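PDB 5JVK: T9SS C-terminal target domain-containing protein from Bacteroides cellulosilyticus, which probably hydrolyses O-glycosidic bonds in carbohydrates, as a family 39 glycoside hydrolase of a gut symbiont. Local coordinates for residues 25-30 and 89-94; 39-44 and 50-55; 11-16 and 73-78; 18-23 and 125-130. One frame throughout, in Å; residues are numbered along the deposited sequence.

Contact 1. Residues 25-30 and 89-94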
loop_
_atom_site.group_PDB
_atom_site.type_symbol
_atom_site.label_atom_id
_atom_site.label_comp_id
_atom_site.label_asym_id
_atom_site.label_seq_id
_atom_site.Cartn_x
_atom_site.Cartn_y
_atom_site.Cartn_z
ATOM N N LYS A 25 -13.343 10.774 -21.013
ATOM C CA LYS A 25 -12.986 11.199 -19.664
ATOM C C LYS A 25 -13.462 12.624 -19.390
ATOM O O LYS A 25 -12.960 13.579 -19.983
ATOM C CB LYS A 25 -11.468 11.088 -19.466
ATOM C CG LYS A 25 -10.886 9.707 -19.767
ATOM C CD LYS A 25 -11.564 8.592 -18.979
ATOM C CE LYS A 25 -10.961 7.233 -19.284
ATOM N NZ LYS A 25 -11.731 6.140 -18.626
ATOM N N ASN A 26 -14.441 12.745 -18.491
ATOM C CA ASN A 26 -14.981 14.033 -18.061
ATOM C C ASN A 26 -14.043 14.629 -17.004
ATOM O O ASN A 26 -14.242 14.449 -15.800
ATOM C CB ASN A 26 -16.411 13.841 -17.517
ATOM C CG ASN A 26 -17.169 15.152 -17.328
ATOM O OD1 ASN A 26 -16.668 16.239 -17.619
ATOM N ND2 ASN A 26 -18.401 15.045 -16.838
ATOM N N VAL A 27 -13.014 15.330 -17.475
ATOM C CA VAL A 27 -11.947 15.850 -16.603
ATOM C C VAL A 27 -12.306 17.133 -15.839
ATOM O O VAL A 27 -11.876 17.303 -14.695
ATOM C CB VAL A 27 -10.611 16.060 -17.368
ATOM C CG1 VAL A 27 -10.186 14.771 -18.061
ATOM C CG2 VAL A 27 -10.685 17.223 -18.358
ATOM N N ALA A 28 -13.076 18.028 -16.460
ATOM C CA ALA A 28 -13.389 19.332 -15.860
ATOM C C ALA A 28 -14.632 19.987 -16.469
ATOM O O ALA A 28 -15.210 19.468 -17.425
ATOM C CB ALA A 28 -12.187 20.260 -15.993
ATOM N N LYS A 29 -15.038 21.120 -15.894
ATOM C CA LYS A 29 -16.174 21.913 -16.380
ATOM C C LYS A 29 -15.790 23.389 -16.510
ATOM O O LYS A 29 -15.059 23.928 -15.675
ATOM C CB LYS A 29 -17.365 21.771 -15.427
ATOM C CG LYS A 29 -18.658 22.402 -15.926
ATOM C CD LYS A 29 -19.831 22.049 -15.027
ATOM C CE LYS A 29 -21.093 22.793 -15.440
ATOM N NZ LYS A 29 -22.276 22.365 -14.642
ATOM N N ASN A 30 -16.297 24.031 -17.560
ATOM C CA ASN A 30 -16.079 25.456 -17.797
ATOM C C ASN A 30 -17.121 26.249 -17.006
ATOM O O ASN A 30 -18.318 26.149 -17.285
ATOM C CB ASN A 30 -16.199 25.756 -19.296
ATOM C CG ASN A 30 -15.683 27.138 -19.677
ATOM O OD1 ASN A 30 -15.582 28.039 -18.844
ATOM N ND2 ASN A 30 -15.357 27.309 -20.954
ATOM N N VAL A 89 -2.854 19.645 -13.378
ATOM C CA VAL A 89 -2.928 18.504 -12.458
ATOM C C VAL A 89 -2.604 17.221 -13.223
ATOM O O VAL A 89 -2.427 17.248 -14.443
ATOM C CB VAL A 89 -4.316 18.379 -11.779
ATOM C CG1 VAL A 89 -4.562 19.558 -10.850
ATOM C CG2 VAL A 89 -5.438 18.256 -12.806
ATOM N N ASN A 90 -2.519 16.106 -12.504
ATOM C CA ASN A 90 -2.328 14.796 -13.120
ATOM C C ASN A 90 -3.643 14.021 -13.166
ATOM O O ASN A 90 -4.562 14.284 -12.381
ATOM C CB ASN A 90 -1.250 14.009 -12.374
ATOM C CG ASN A 90 0.127 14.624 -12.534
ATOM O OD1 ASN A 90 0.654 15.240 -11.608
ATOM N ND2 ASN A 90 0.713 14.471 -13.717
ATOM N N TYR A 91 -3.719 13.080 -14.106
ATOM C CA TYR A 91 -4.912 12.272 -14.336
ATOM C C TYR A 91 -4.497 10.843 -14.685
ATOM O O TYR A 91 -3.772 10.618 -15.654
ATOM C CB TYR A 91 -5.745 12.885 -15.465
ATOM C CG TYR A 91 -7.151 12.338 -15.565
ATOM C CD1 TYR A 91 -8.157 12.788 -14.708
ATOM C CD2 TYR A 91 -7.481 11.377 -16.520
ATOM C CE1 TYR A 91 -9.449 12.291 -14.795
ATOM C CE2 TYR A 91 -8.772 10.872 -16.615
ATOM C CZ TYR A 91 -9.751 11.331 -15.752
ATOM O OH TYR A 91 -11.029 10.833 -15.846
ATOM N N ALA A 92 -4.957 9.887 -13.881
ATOM C CA ALA A 92 -4.566 8.487 -14.018
ATOM C C ALA A 92 -5.655 7.701 -14.743
ATOM O O ALA A 92 -6.759 7.543 -14.222
ATOM C CB ALA A 92 -4.298 7.885 -12.645
ATOM N N VAL A 93 -5.340 7.224 -15.949
ATOM C CA VAL A 93 -6.207 6.305 -16.689
ATOM C C VAL A 93 -5.674 4.882 -16.475
ATOM O O VAL A 93 -4.752 4.440 -17.167
ATOM C CB VAL A 93 -6.276 6.668 -18.191
ATOM C CG1 VAL A 93 -7.229 5.731 -18.926
ATOM C CG2 VAL A 93 -6.712 8.119 -18.358
ATOM N N VAL A 94 -6.271 4.180 -15.511
ATOM C CA VAL A 94 -5.758 2.886 -15.022
ATOM C C VAL A 94 -6.543 1.707 -15.602
ATOM O O VAL A 94 -7.675 1.892 -16.052
ATOM C CB VAL A 94 -5.777 2.811 -13.469
ATOM C CG1 VAL A 94 -5.046 4.004 -12.869
ATOM C CG2 VAL A 94 -7.195 2.698 -12.913
#

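Contact 2. Residues 39-44 and 50-55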
loop_
_atom_site.group_PDB
_atom_site.type_symbol
_atom_site.label_atom_id
_atom_site.label_comp_id
_atom_site.label_asym_id
_atom_site.label_seq_id
_atom_site.Cartn_x
_atom_site.Cartn_y
_atom_site.Cartn_z
ATOM N N THR A 39 -9.781 24.867 -23.009
ATOM C CA THR A 39 -9.022 23.844 -23.737
ATOM C C THR A 39 -8.278 22.950 -22.740
ATOM O O THR A 39 -7.705 23.447 -21.762
ATOM C CB THR A 39 -8.012 24.484 -24.714
ATOM O OG1 THR A 39 -8.693 25.398 -25.581
ATOM C CG2 THR A 39 -7.311 23.422 -25.567
ATOM N N GLY A 40 -8.294 21.640 -22.997
ATOM C CA GLY A 40 -7.620 20.646 -22.157
ATOM C C GLY A 40 -6.723 19.732 -22.973
ATOM O O GLY A 40 -7.128 19.253 -24.034
ATOM N N LYS A 41 -5.506 19.503 -22.478
ATOM C CA LYS A 41 -4.544 18.580 -23.086
ATOM C C LYS A 41 -4.140 17.532 -22.054
ATOM O O LYS A 41 -3.663 17.886 -20.975
ATOM C CB LYS A 41 -3.294 19.333 -23.541
ATOM C CG LYS A 41 -3.464 20.140 -24.818
ATOM C CD LYS A 41 -2.194 20.902 -25.177
ATOM C CE LYS A 41 -1.136 20.004 -25.806
ATOM N NZ LYS A 41 0.210 20.641 -25.814
ATOM N N LEU A 42 -4.338 16.254 -22.386
ATOM C CA LEU A 42 -3.862 15.136 -21.565
ATOM C C LEU A 42 -2.606 14.568 -22.206
ATOM O O LEU A 42 -2.686 13.977 -23.276
ATOM C CB LEU A 42 -4.926 14.041 -21.455
ATOM C CG LEU A 42 -6.122 14.343 -20.552
ATOM C CD1 LEU A 42 -7.244 13.350 -20.817
ATOM C CD2 LEU A 42 -5.731 14.330 -19.083
ATOM N N VAL A 43 -1.464 14.742 -21.537
ATOM C CA VAL A 43 -0.149 14.338 -22.052
ATOM C C VAL A 43 0.423 13.189 -21.215
ATOM O O VAL A 43 0.630 13.339 -20.010
ATOM C CB VAL A 43 0.844 15.521 -22.022
ATOM C CG1 VAL A 43 2.108 15.178 -22.802
ATOM C CG2 VAL A 43 0.194 16.785 -22.576
ATOM N N ARG A 44 0.694 12.057 -21.865
ATOM C CA ARG A 44 1.148 10.841 -21.183
ATOM C C ARG A 44 2.618 10.932 -20.770
ATOM O O ARG A 44 3.429 11.525 -21.481
ATOM C CB ARG A 44 0.948 9.623 -22.091
ATOM C CG ARG A 44 1.212 8.289 -21.409
ATOM C CD ARG A 44 0.556 7.118 -22.123
ATOM N NE ARG A 44 1.164 6.817 -23.418
ATOM C CZ ARG A 44 0.811 5.800 -24.205
ATOM N NH1 ARG A 44 -0.158 4.959 -23.847
ATOM N NH2 ARG A 44 1.430 5.612 -25.365
ATOM N N THR A 50 -0.686 12.627 -26.627
ATOM C CA THR A 50 -1.539 13.766 -26.280
ATOM C C THR A 50 -2.969 13.574 -26.788
ATOM O O THR A 50 -3.180 13.062 -27.889
ATOM C CB THR A 50 -0.952 15.076 -26.846
ATOM O OG1 THR A 50 0.388 15.240 -26.363
ATOM C CG2 THR A 50 -1.788 16.287 -26.432
ATOM N N PHE A 51 -3.937 13.980 -25.965
ATOM C CA PHE A 51 -5.354 13.987 -26.335
ATOM C C PHE A 51 -5.954 15.345 -25.983
ATOM O O PHE A 51 -5.703 15.867 -24.896
ATOM C CB PHE A 51 -6.101 12.865 -25.614
ATOM C CG PHE A 51 -5.601 11.496 -25.963
ATOM C CD1 PHE A 51 -5.915 10.923 -27.193
ATOM C CD2 PHE A 51 -4.800 10.780 -25.075
ATOM C CE1 PHE A 51 -5.449 9.658 -27.529
ATOM C CE2 PHE A 51 -4.330 9.517 -25.405
ATOM C CZ PHE A 51 -4.651 8.956 -26.633
ATOM N N SER A 52 -6.742 15.903 -26.904
ATOM C CA SER A 52 -7.260 17.268 -26.782
ATOM C C SER A 52 -8.778 17.321 -26.776
ATOM O O SER A 52 -9.443 16.460 -27.352
ATOM C CB SER A 52 -6.735 18.132 -27.927
ATOM O OG SER A 52 -5.369 18.439 -27.725
ATOM N N GLY A 53 -9.307 18.354 -26.127
ATOM C CA GLY A 53 -10.747 18.610 -26.081
ATOM C C GLY A 53 -11.040 20.055 -25.725
ATOM O O GLY A 53 -10.217 20.717 -25.087
ATOM N N VAL A 54 -12.212 20.540 -26.140
ATOM C CA VAL A 54 -12.636 21.929 -25.901
ATOM C C VAL A 54 -14.051 21.964 -25.309
ATOM O O VAL A 54 -14.891 21.127 -25.647
ATOM C CB VAL A 54 -12.598 22.767 -27.203
ATOM C CG1 VAL A 54 -12.814 24.248 -26.901
ATOM C CG2 VAL A 54 -11.278 22.561 -27.942
ATOM N N ALA A 55 -14.295 22.932 -24.426
ATOM C CA ALA A 55 -15.610 23.143 -23.813
ATOM C C ALA A 55 -15.919 24.640 -23.692
ATOM O O ALA A 55 -15.105 25.405 -23.164
ATOM C CB ALA A 55 -15.667 22.482 -22.446
#

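Contact 3. Residues 11-16 and 73-78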
loop_
_atom_site.group_PDB
_atom_site.type_symbol
_atom_site.label_atom_id
_atom_site.label_comp_id
_atom_site.label_asym_id
_atom_site.label_seq_id
_atom_site.Cartn_x
_atom_site.Cartn_y
_atom_site.Cartn_z
ATOM N N ILE A 11 -12.243 27.341 -13.229
ATOM C CA ILE A 11 -12.059 26.013 -13.812
ATOM C C ILE A 11 -12.410 24.992 -12.728
ATOM O O ILE A 11 -11.706 24.899 -11.721
ATOM C CB ILE A 11 -10.602 25.803 -14.287
ATOM C CG1 ILE A 11 -10.244 26.810 -15.391
ATOM C CG2 ILE A 11 -10.391 24.376 -14.788
ATOM C CD1 ILE A 11 -8.755 26.979 -15.617
ATOM N N GLN A 12 -13.499 24.247 -12.926
ATOM C CA GLN A 12 -13.938 23.223 -11.968
ATOM C C GLN A 12 -13.359 21.857 -12.341
ATOM O O GLN A 12 -13.783 21.246 -13.325
ATOM C CB GLN A 12 -15.467 23.149 -11.913
ATOM C CG GLN A 12 -16.015 22.180 -10.871
ATOM C CD GLN A 12 -17.529 22.222 -10.771
ATOM O OE1 GLN A 12 -18.236 21.808 -11.691
ATOM N NE2 GLN A 12 -18.035 22.714 -9.647
ATOM N N LEU A 13 -12.397 21.387 -11.549
ATOM C CA LEU A 13 -11.824 20.050 -11.724
ATOM C C LEU A 13 -12.776 18.977 -11.210
ATOM O O LEU A 13 -13.471 19.178 -10.210
ATOM C CB LEU A 13 -10.492 19.924 -10.980
ATOM C CG LEU A 13 -9.340 20.789 -11.487
ATOM C CD1 LEU A 13 -8.199 20.779 -10.482
ATOM C CD2 LEU A 13 -8.864 20.313 -12.852
ATOM N N ASN A 14 -12.800 17.841 -11.905
ATOM C CA ASN A 14 -13.464 16.641 -11.405
ATOM C C ASN A 14 -12.777 16.282 -10.084
ATOM O O ASN A 14 -11.549 16.184 -10.052
ATOM C CB ASN A 14 -13.325 15.493 -12.418
ATOM C CG ASN A 14 -14.187 14.285 -12.081
ATOM O OD1 ASN A 14 -14.470 13.994 -10.919
ATOM N ND2 ASN A 14 -14.591 13.558 -13.112
ATOM N N PRO A 15 -13.551 16.128 -8.987
ATOM C CA PRO A 15 -12.954 15.697 -7.711
ATOM C C PRO A 15 -12.218 14.359 -7.784
ATOM O O PRO A 15 -11.256 14.155 -7.047
ATOM C CB PRO A 15 -14.163 15.582 -6.776
ATOM C CG PRO A 15 -15.166 16.516 -7.342
ATOM C CD PRO A 15 -14.981 16.453 -8.829
ATOM N N VAL A 16 -12.682 13.468 -8.656
ATOM C CA VAL A 16 -12.031 12.193 -8.923
ATOM C C VAL A 16 -11.160 12.343 -10.179
ATOM O O VAL A 16 -11.685 12.428 -11.292
ATOM C CB VAL A 16 -13.081 11.074 -9.119
ATOM C CG1 VAL A 16 -12.416 9.741 -9.443
ATOM C CG2 VAL A 16 -13.963 10.953 -7.880
ATOM N N LEU A 73 -2.510 16.784 -17.054
ATOM C CA LEU A 73 -3.652 17.528 -17.586
ATOM C C LEU A 73 -3.338 19.024 -17.570
ATOM O O LEU A 73 -3.297 19.635 -16.501
ATOM C CB LEU A 73 -4.904 17.236 -16.750
ATOM C CG LEU A 73 -6.193 18.011 -17.044
ATOM C CD1 LEU A 73 -6.638 17.872 -18.493
ATOM C CD2 LEU A 73 -7.289 17.542 -16.104
ATOM N N GLU A 74 -3.110 19.601 -18.752
ATOM C CA GLU A 74 -2.878 21.043 -18.909
ATOM C C GLU A 74 -4.183 21.721 -19.328
ATOM O O GLU A 74 -4.705 21.432 -20.405
ATOM C CB GLU A 74 -1.800 21.299 -19.970
ATOM C CG GLU A 74 -0.412 20.801 -19.586
ATOM C CD GLU A 74 0.512 20.601 -20.779
ATOM O OE1 GLU A 74 0.371 21.324 -21.791
ATOM O OE2 GLU A 74 1.395 19.714 -20.698
ATOM N N LEU A 75 -4.702 22.609 -18.479
ATOM C CA LEU A 75 -5.963 23.322 -18.738
ATOM C C LEU A 75 -5.717 24.813 -18.967
ATOM O O LEU A 75 -4.908 25.427 -18.268
ATOM C CB LEU A 75 -6.938 23.126 -17.573
ATOM C CG LEU A 75 -7.566 21.734 -17.449
ATOM C CD1 LEU A 75 -8.190 21.533 -16.075
ATOM C CD2 LEU A 75 -8.599 21.492 -18.539
ATOM N N THR A 76 -6.426 25.380 -19.946
ATOM C CA THR A 76 -6.293 26.792 -20.322
ATOM C C THR A 76 -7.662 27.398 -20.641
ATOM O O THR A 76 -8.314 26.992 -21.608
ATOM C CB THR A 76 -5.371 26.953 -21.550
ATOM O OG1 THR A 76 -4.079 26.408 -21.255
ATOM C CG2 THR A 76 -5.218 28.425 -21.948
ATOM N N LEU A 77 -8.089 28.357 -19.818
ATOM C CA LEU A 77 -9.299 29.145 -20.071
ATOM C C LEU A 77 -8.901 30.457 -20.747
ATOM O O LEU A 77 -8.004 31.150 -20.263
ATOM C CB LEU A 77 -10.034 29.425 -18.759
ATOM C CG LEU A 77 -11.394 30.128 -18.841
ATOM C CD1 LEU A 77 -12.364 29.374 -19.741
ATOM C CD2 LEU A 77 -11.972 30.291 -17.444
ATOM N N ALA A 78 -9.563 30.793 -21.854
ATOM C CA ALA A 78 -9.210 31.982 -22.643
ATOM C C ALA A 78 -10.383 32.524 -23.460
ATOM O O ALA A 78 -11.229 31.757 -23.930
ATOM C CB ALA A 78 -8.038 31.670 -23.561
#

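Contact 4. Residues 18-23 and 125-130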
loop_
_atom_site.group_PDB
_atom_site.type_symbol
_atom_site.label_atom_id
_atom_site.label_comp_id
_atom_site.label_asym_id
_atom_site.label_seq_id
_atom_site.Cartn_x
_atom_site.Cartn_y
_atom_site.Cartn_z
ATOM N N VAL A 18 -9.070 10.048 -11.304
ATOM C CA VAL A 18 -8.704 8.683 -11.679
ATOM C C VAL A 18 -9.895 8.061 -12.395
ATOM O O VAL A 18 -11.031 8.240 -11.962
ATOM C CB VAL A 18 -8.375 7.838 -10.433
ATOM C CG1 VAL A 18 -8.078 6.392 -10.814
ATOM C CG2 VAL A 18 -7.207 8.451 -9.671
ATOM N N SER A 19 -9.636 7.315 -13.466
ATOM C CA SER A 19 -10.704 6.665 -14.227
ATOM C C SER A 19 -10.236 5.330 -14.805
ATOM O O SER A 19 -9.158 5.255 -15.397
ATOM C CB SER A 19 -11.186 7.603 -15.342
ATOM O OG SER A 19 -12.259 7.046 -16.080
ATOM N N THR A 20 -11.047 4.286 -14.634
ATOM C CA THR A 20 -10.728 2.960 -15.170
ATOM C C THR A 20 -10.990 2.891 -16.677
ATOM O O THR A 20 -11.907 3.546 -17.184
ATOM C CB THR A 20 -11.529 1.839 -14.476
ATOM O OG1 THR A 20 -12.931 2.040 -14.679
ATOM C CG2 THR A 20 -11.231 1.806 -12.982
ATOM N N ASP A 21 -10.163 2.110 -17.377
ATOM C CA ASP A 21 -10.345 1.786 -18.800
ATOM C C ASP A 21 -10.117 2.983 -19.737
ATOM O O ASP A 21 -10.062 4.134 -19.303
ATOM C CB ASP A 21 -11.746 1.172 -19.034
ATOM C CG ASP A 21 -11.796 0.191 -20.212
ATOM O OD1 ASP A 21 -10.792 0.025 -20.943
ATOM O OD2 ASP A 21 -12.868 -0.422 -20.409
ATOM N N ILE A 22 -9.958 2.688 -21.023
ATOM C CA ILE A 22 -9.953 3.710 -22.081
ATOM C C ILE A 22 -11.363 4.277 -22.314
ATOM O O ILE A 22 -12.357 3.643 -21.946
ATOM C CB ILE A 22 -9.360 3.157 -23.408
ATOM C CG1 ILE A 22 -10.243 2.058 -24.028
ATOM C CG2 ILE A 22 -7.941 2.642 -23.176
ATOM C CD1 ILE A 22 -9.696 1.476 -25.315
ATOM N N GLY A 23 -11.440 5.468 -22.907
ATOM C CA GLY A 23 -12.724 6.068 -23.305
ATOM C C GLY A 23 -12.858 7.554 -23.027
ATOM O O GLY A 23 -11.857 8.257 -22.870
ATOM N N ILE A 125 -9.154 4.315 -3.437
ATOM C CA ILE A 125 -8.437 3.143 -2.916
ATOM C C ILE A 125 -8.767 1.891 -3.733
ATOM O O ILE A 125 -7.870 1.096 -4.027
ATOM C CB ILE A 125 -8.729 2.899 -1.409
ATOM C CG1 ILE A 125 -8.123 4.025 -0.559
ATOM C CG2 ILE A 125 -8.162 1.556 -0.943
ATOM C CD1 ILE A 125 -8.743 4.183 0.816
ATOM N N ARG A 126 -10.043 1.724 -4.088
ATOM C CA ARG A 126 -10.502 0.577 -4.891
ATOM C C ARG A 126 -9.833 0.511 -6.266
ATOM O O ARG A 126 -9.370 -0.555 -6.679
ATOM C CB ARG A 126 -12.033 0.603 -5.055
ATOM C CG ARG A 126 -12.615 -0.402 -6.049
ATOM C CD ARG A 126 -12.294 -1.844 -5.690
ATOM N NE ARG A 126 -12.806 -2.775 -6.699
ATOM C CZ ARG A 126 -12.258 -3.000 -7.898
ATOM N NH1 ARG A 126 -11.145 -2.370 -8.286
ATOM N NH2 ARG A 126 -12.827 -3.877 -8.723
ATOM N N MET A 127 -9.788 1.642 -6.964
ATOM C CA MET A 127 -9.206 1.700 -8.311
ATOM C C MET A 127 -7.677 1.529 -8.334
ATOM O O MET A 127 -7.105 1.261 -9.391
ATOM C CB MET A 127 -9.617 3.001 -9.019
ATOM C CG MET A 127 -11.096 3.066 -9.366
ATOM S SD MET A 127 -11.551 4.533 -10.319
ATOM C CE MET A 127 -11.358 5.818 -9.087
ATOM N N ALA A 128 -7.023 1.703 -7.183
ATOM C CA ALA A 128 -5.597 1.378 -7.027
ATOM C C ALA A 128 -5.333 -0.128 -6.874
ATOM O O ALA A 128 -4.180 -0.559 -6.955
ATOM C CB ALA A 128 -5.007 2.129 -5.844
ATOM N N GLY A 129 -6.386 -0.912 -6.624
ATOM C CA GLY A 129 -6.309 -2.375 -6.591
ATOM C C GLY A 129 -6.198 -2.994 -5.207
ATOM O O GLY A 129 -6.083 -4.211 -5.091
ATOM N N PHE A 130 -6.247 -2.175 -4.157
ATOM C CA PHE A 130 -6.071 -2.663 -2.789
ATOM C C PHE A 130 -7.307 -3.410 -2.282
ATOM O O PHE A 130 -8.441 -3.050 -2.614
ATOM C CB PHE A 130 -5.755 -1.505 -1.841
ATOM C CG PHE A 130 -4.474 -0.782 -2.165
ATOM C CD1 PHE A 130 -3.240 -1.355 -1.864
ATOM C CD2 PHE A 130 -4.499 0.478 -2.759
ATOM C CE1 PHE A 130 -2.057 -0.691 -2.158
ATOM C CE2 PHE A 130 -3.321 1.149 -3.055
ATOM C CZ PHE A 130 -2.096 0.565 -2.753
#

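Contact 1. Residues 25-30 and 89-94
Val27 lays its CG1 methyl over one face of the Tyr91 ring, a CH-pi contact in which CG1 stands 4.2 Å from the ring centroid and 11° from the ring normal, almost above the middle of the ring. Lys25 meets the same tyrosine differently. Its aliphatic chain passes the phenol end obliquely, with CB 3.7 Å from Tyr91 OH and CG 4.0 Å from Tyr91 CE2. The ring is carried across to these partners because Tyr91 CG lies anti to the backbone N (chi1 -166°). Between Lys25 and Val27 the backbone bends through an inverse gamma turn centred on Asn26. This is facing-sheet packing within an N-terminal beta-sandwich: strand 23-30 belongs to a three-stranded antiparallel sheet, strand 83-94 to the five-stranded mixed sheet opposite. The axes of the two segments approach to 10.2 Å and run at 150° to each other, a spacing bridged by side chains and not by backbone hydrogen bonds. Farther along Lys25, CE packs against Val93 CG1 at 4.0 Å. The methylene chain thus spans two residues of the opposing strand, bent near its start and extended from there. Its ammonium group finds polar partners beyond both segments, in hydrogen bonds to the backbone oxygen of Asp21 and the hydroxyl oxygen of Ser19. These bonds probably meet the needs of the buried ammonium group, while its methylenes pack in the sandwich interior. Leu17 also touches Tyr91, and Leu61 of strand 60-65 adjoins Val27.

Contact 2. Residues 39-44 and 50-55
Thr50 keeps OG1 beside its backbone N (chi1 -56°), which swings CG2 toward Lys41, while the lysine chain bends at chi3 (78°) to bring CE within 3.8 Å of that Thr50 methyl. On its other branch, Thr50 OG1 lies 4.0 Å from Val43 CG1, the two beta-branched side chains standing side by side and pointing the same way. The hydroxyl has its polar partner in the turn, the backbone oxygen of Asn48. With an alanine here, the Asn48 carbonyl would probably lose its hydroxyl mate, and Lys41 CE and the Val43 methyls their neighbour. These residues belong to the beta hairpin of strands 37-44 and 50-55, the latter an outermost strand of the five-stranded sheet. Gly40 pairs with Gly53 and Leu42 with Phe51, both antiparallel hydrogen-bonded pairs. The bond from Leu42 N to Phe51 O is nearly straight, 2.9 Å with 173° at the hydrogen. Leu42 O in turn accepts from Phe51 N at 3.0 Å and also receives a CA-H...O contact from Thr50 CA at 3.2 Å. Between the glycines, Gly40 N reaches Gly53 O at 3.0 Å, and the return bond from Gly53 N is longer. Leu42 and Phe51 sit on the face opposite to Lys41 and Thr50, their CB atoms 4.5 Å apart, and both touch Ile63 of strand 60-65 across the sandwich.

Contact 3. Residues 11-16 and 73-78
Strand 11-13 and the 73-78 part of strand 69-78 run at 153° to one another, with segment axes no closer than 9.4 Å. The nearest CA atoms, those of Ile11 and Leu77, are 7.5 Å apart, and no hydrogen bond links the two segments. They belong to the opposing sheets of the N-terminal beta-sandwich. Ile11 sends its two branches to different partners: CG2, placed anti to the backbone N by a chi1 of -62°, reaches Leu75 CD1 at 3.8 Å, while CD1 slides past Leu77 to lie 4.2 Å from Leu77 CB. Leu13 crosses Leu75 at a slant, its CD2 methyl coming within 3.5 Å of Leu75 CD1. Leu75 CD1 thus receives both Ile11 and Leu13. Beyond the strand the chain leaves through an Asx turn, in which Asn14 OD1 accepts from Val16 N at 2.9 Å with the donor above the carbonyl plane; Asn14 ND2 binds the backbone oxygen of Asn26 in the adjoining strand. Across the sandwich only methyl and methylene groups meet, so this contact probably depends on shape and on partial exclusion of water from leucine and isoleucine branches, without directional bonds to fix its register.

Contact 4. Residues 18-23 and 125-130
The junction between the N-terminal beta-sandwich and the (beta/alpha)8 (TIM) barrel includes this contact, made where strand 18-20, at one margin of the five-stranded sheet, meets the end of helix 118-127. That helix follows the first barrel strand in the chain. Met127 carries the barrel side of the contact. Its side chain and that of Val18 reach toward each other tip to tip, with Met127 CE 3.8 Å from Val18 CG1. Thr20 instead crosses the methionine at about a right angle, its CG2 methyl resting 3.8 Å from Met127 SD and equally close to Met127 CG. The thioether is extended as far as the sulfur and then turns at chi3 (-70°), which carries CE to Val18, where it also lies 3.8 Å from Val18 O. All of this is van der Waals packing. Cutting the Met127 side chain back to an alanine is likely to open a gap between the helix end and the strand, leaving the methyls of Val18 and Thr20 without their partner. A Schellman motif closes the helix, with Gly129 adopting a positive phi (99°), where a side chain would collide with the carbonyl oxygen of Ala128, which calls for glycine; Gly129 N bonds back to Arg126 O at 3.0 Å. Helix 403-415 lies alongside the junction, its Tyr405 touching Val18, Met127 and Ala128, while Ile125 and Phe130 pack on Val108 of barrel strand 106-109 and Thr20 touches Val94 of the neighbouring strand 83-94.

Overall arrangement
Contacts 1 and 3 are successive parts of one sandwich interior, their centres about 8 Å apart, each joining the three-stranded sheet to the five-stranded one. Contact 2 is the hairpin of the larger sheet, with its centre about 9 Å from that of contact 1; Leu42 CD2 packs 3.9 Å from Tyr91 CB. Contact 4 leads out of the sandwich to the barrel. It meets contact 1 through a probable hydrogen bond between Asp21 N and Val94 O, 2.8 Å apart, and contact 3 through Val16 CG1 and Met127 CE at 4.1 Å, but does not touch contact 2, whose centre lies about 20 Å away. The catalytic centre is expected in the barrel, as in relatives; none of these contacts is known to contribute to it.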